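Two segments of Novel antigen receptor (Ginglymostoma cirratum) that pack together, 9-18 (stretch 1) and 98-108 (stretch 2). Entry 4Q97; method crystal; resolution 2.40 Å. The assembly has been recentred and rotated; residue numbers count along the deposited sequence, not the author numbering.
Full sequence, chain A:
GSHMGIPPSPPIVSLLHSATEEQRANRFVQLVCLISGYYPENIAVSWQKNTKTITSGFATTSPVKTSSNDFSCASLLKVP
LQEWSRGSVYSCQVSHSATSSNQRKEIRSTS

Stretch 1 (9-18) SPPIVSLLHS
Stretch 2, residues 98-108: ATSSNQRKEIR

Stretches 9-18 and 98-108 lie side by side in one chain, their strands (12-18 and 101-108) running nearly parallel, with 16° between N-to-C directions, a signed crossing angle of -16° and a closest axial approach of 6.8 Å. Together they bury 563 Å², and side chains rather than clear backbone hydrogen bonds join them. The register is set by CA-CA distances of 5.9 Å for Pro10-Thr99 and 6.2 Å for Leu15-Lys105.

Ser9 (phi/psi -133/139, chi1 p) points away. Pro10 (-74/146, C-gamma endo) points toward stretch 2, its CB 3.8 Å from Thr99 OG1 and 3.9 Å from Ser101 OG; Thr99 (-111/3) and Ser101 (-114/132) are both t. Pro11 (-64/144, C-gamma endo) points sideways and is buried; its O lies 2.5 Å from the modelled OE1 of Gln103 (-121/152; chi1 m, chi2 t), whose amide is probably turned over.

From Ile12 (-89/128, mt) the extended backbone alternates: Ile12, Ser14 and Leu16 point away, Val13, Leu15 and His17 toward. Val13 (-117/130, t) packs its CG1 3.7 Å from Lys105 CG, while its O is 3.2 Å from Lys105 CE. Lys105 (-128/142; chi1 to chi4 m, m, t, t) runs at a steep angle to the neighbouring strand, which brings CE close to Val13 O. Ser14 (-147/123) is t. Leu15 (-101/127; chi1 t, chi2 115°, between wells) brings CD2 to 3.0 Å from Ile107 CG2, a very tight apolar contact; its CB lies 4.1 Å from Lys105 CB. Ile107 (-147/147) is tt. Leu16 (-131/148) is mt, and His17 (-119/148; chi1 p, chi2 -57°) sets CB 3.9 Å from Ile107 CD1, which approaches its ring obliquely. Ile107 thus spans Leu15 to His17. Ser18 (-136/134, p) is out of reach.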

# COMPACT_ATOMS: atom_id res chain seq x y z
N SER A 9 10.09 -4.14 -17.56
CA SER A 9 8.67 -3.80 -17.62
C SER A 9 8.36 -2.58 -16.76
O SER A 9 8.88 -2.44 -15.65
CB SER A 9 7.81 -5.00 -17.22
OG SER A 9 7.94 -5.29 -15.85
N PRO A 10 7.50 -1.68 -17.28
CA PRO A 10 7.19 -0.44 -16.57
C PRO A 10 6.26 -0.68 -15.38
O PRO A 10 5.40 -1.55 -15.45
CB PRO A 10 6.50 0.41 -17.64
CG PRO A 10 5.87 -0.58 -18.56
CD PRO A 10 6.74 -1.81 -18.54
N PRO A 11 6.44 0.09 -14.29
CA PRO A 11 5.64 -0.12 -13.09
C PRO A 11 4.16 0.14 -13.34
O PRO A 11 3.81 1.03 -14.13
CB PRO A 11 6.20 0.91 -12.10
CG PRO A 11 6.78 1.98 -12.96
CD PRO A 11 7.31 1.28 -14.18
N ILE A 12 3.30 -0.64 -12.71
CA ILE A 12 1.89 -0.30 -12.67
C ILE A 12 1.72 0.57 -11.43
O ILE A 12 2.15 0.22 -10.34
CB ILE A 12 0.98 -1.55 -12.61
CG1 ILE A 12 1.29 -2.47 -13.81
CG2 ILE A 12 -0.49 -1.15 -12.59
CD1 ILE A 12 0.62 -3.84 -13.73
N VAL A 13 1.10 1.73 -11.64
CA VAL A 13 1.01 2.77 -10.63
C VAL A 13 -0.44 3.01 -10.26
O VAL A 13 -1.30 3.19 -11.12
CB VAL A 13 1.63 4.09 -11.14
CG1 VAL A 13 1.37 5.24 -10.17
CG2 VAL A 13 3.12 3.89 -11.39
N SER A 14 -0.71 3.02 -8.96
CA SER A 14 -2.06 3.17 -8.49
C SER A 14 -2.05 3.94 -7.17
O SER A 14 -1.35 3.56 -6.22
CB SER A 14 -2.68 1.78 -8.36
OG SER A 14 -3.89 1.80 -7.63
N LEU A 15 -2.77 5.06 -7.16
CA LEU A 15 -2.88 5.90 -5.98
C LEU A 15 -4.20 5.64 -5.28
O LEU A 15 -5.27 5.68 -5.90
CB LEU A 15 -2.79 7.38 -6.35
CG LEU A 15 -2.21 8.24 -5.24
CD1 LEU A 15 -0.89 8.85 -5.63
CD2 LEU A 15 -3.15 9.36 -4.87
N LEU A 16 -4.13 5.35 -3.98
CA LEU A 16 -5.31 4.98 -3.21
C LEU A 16 -5.40 5.79 -1.93
O LEU A 16 -4.38 6.15 -1.34
CB LEU A 16 -5.29 3.47 -2.89
CG LEU A 16 -4.87 2.52 -4.02
CD1 LEU A 16 -4.53 1.14 -3.48
CD2 LEU A 16 -5.94 2.45 -5.10
N HIS A 17 -6.63 6.06 -1.50
CA HIS A 17 -6.84 6.80 -0.26
C HIS A 17 -7.61 5.96 0.74
O HIS A 17 -8.42 5.11 0.36
CB HIS A 17 -7.60 8.11 -0.54
CG HIS A 17 -9.09 7.95 -0.53
ND1 HIS A 17 -9.76 7.06 -1.34
CD2 HIS A 17 -10.05 8.58 0.20
CE1 HIS A 17 -11.06 7.13 -1.11
NE2 HIS A 17 -11.26 8.06 -0.18
N SER A 18 -7.33 6.17 2.02
CA SER A 18 -8.20 5.68 3.08
C SER A 18 -8.40 6.77 4.12
O SER A 18 -7.45 7.44 4.54
CB SER A 18 -7.66 4.41 3.72
OG SER A 18 -6.40 4.63 4.33
N ALA A 98 15.00 2.25 -17.03
CA ALA A 98 15.22 1.08 -17.87
C ALA A 98 14.15 0.91 -18.95
O ALA A 98 14.39 0.31 -19.99
CB ALA A 98 15.34 -0.17 -17.03
N THR A 99 12.97 1.46 -18.67
CA THR A 99 11.84 1.41 -19.60
C THR A 99 11.54 2.79 -20.18
O THR A 99 10.61 2.95 -20.96
CB THR A 99 10.59 0.81 -18.92
OG1 THR A 99 9.55 0.62 -19.88
CG2 THR A 99 10.07 1.72 -17.82
N SER A 100 12.37 3.78 -19.80
CA SER A 100 12.17 5.19 -20.18
C SER A 100 10.75 5.65 -19.86
O SER A 100 10.07 6.27 -20.69
CB SER A 100 12.50 5.42 -21.67
OG SER A 100 13.89 5.65 -21.85
N SER A 101 10.31 5.34 -18.64
CA SER A 101 8.93 5.54 -18.25
C SER A 101 8.79 6.61 -17.18
O SER A 101 9.52 6.60 -16.18
CB SER A 101 8.32 4.23 -17.76
OG SER A 101 6.91 4.32 -17.67
N ASN A 102 7.86 7.53 -17.40
CA ASN A 102 7.47 8.50 -16.40
C ASN A 102 5.98 8.43 -16.19
O ASN A 102 5.20 8.72 -17.10
CB ASN A 102 7.88 9.92 -16.80
CG ASN A 102 7.53 10.95 -15.74
OD1 ASN A 102 7.24 12.11 -16.06
ND2 ASN A 102 7.55 10.54 -14.48
N GLN A 103 5.58 8.03 -14.99
CA GLN A 103 4.17 7.85 -14.69
C GLN A 103 3.68 8.72 -13.55
O GLN A 103 4.45 9.08 -12.66
CB GLN A 103 3.87 6.39 -14.43
CG GLN A 103 3.50 5.65 -15.70
CD GLN A 103 3.06 4.24 -15.42
OE1 GLN A 103 3.88 3.38 -15.10
NE2 GLN A 103 1.77 3.98 -15.53
N ARG A 104 2.40 9.04 -13.60
CA ARG A 104 1.74 9.84 -12.58
C ARG A 104 0.26 9.51 -12.46
O ARG A 104 -0.43 9.28 -13.46
CB ARG A 104 1.93 11.33 -12.85
CG ARG A 104 1.50 11.77 -14.24
CD ARG A 104 2.20 13.06 -14.65
NE ARG A 104 2.49 13.07 -16.08
CZ ARG A 104 1.75 13.68 -17.01
NH1 ARG A 104 2.12 13.62 -18.28
NH2 ARG A 104 0.66 14.35 -16.67
N LYS A 105 -0.22 9.48 -11.22
CA LYS A 105 -1.65 9.39 -10.93
C LYS A 105 -2.03 10.50 -9.97
O LYS A 105 -1.27 10.83 -9.06
CB LYS A 105 -1.99 8.03 -10.32
CG LYS A 105 -1.82 6.85 -11.27
CD LYS A 105 -2.99 6.72 -12.24
CE LYS A 105 -3.05 5.31 -12.82
NZ LYS A 105 -4.43 4.94 -13.21
N GLU A 106 -3.21 11.07 -10.17
CA GLU A 106 -3.69 12.14 -9.32
C GLU A 106 -4.92 11.68 -8.54
O GLU A 106 -5.65 10.80 -8.99
CB GLU A 106 -4.01 13.40 -10.14
CG GLU A 106 -4.97 13.16 -11.30
CD GLU A 106 -5.58 14.44 -11.84
OE1 GLU A 106 -4.84 15.41 -12.11
OE2 GLU A 106 -6.82 14.47 -12.00
N ILE A 107 -5.12 12.28 -7.37
CA ILE A 107 -6.28 12.00 -6.52
C ILE A 107 -6.68 13.28 -5.79
O ILE A 107 -5.82 14.11 -5.46
CB ILE A 107 -5.99 10.86 -5.51
CG1 ILE A 107 -7.27 10.07 -5.18
CG2 ILE A 107 -5.32 11.40 -4.25
CD1 ILE A 107 -7.05 8.87 -4.28
N ARG A 108 -7.98 13.43 -5.54
CA ARG A 108 -8.55 14.62 -4.88
C ARG A 108 -9.69 14.16 -3.96
O ARG A 108 -10.10 13.01 -4.02
CB ARG A 108 -9.04 15.63 -5.93
CG ARG A 108 -8.16 15.71 -7.17
CD ARG A 108 -8.37 16.93 -8.05
NE ARG A 108 -7.58 16.80 -9.28
CZ ARG A 108 -7.22 17.80 -10.08
NH1 ARG A 108 -7.58 19.05 -9.81
NH2 ARG A 108 -6.50 17.54 -11.16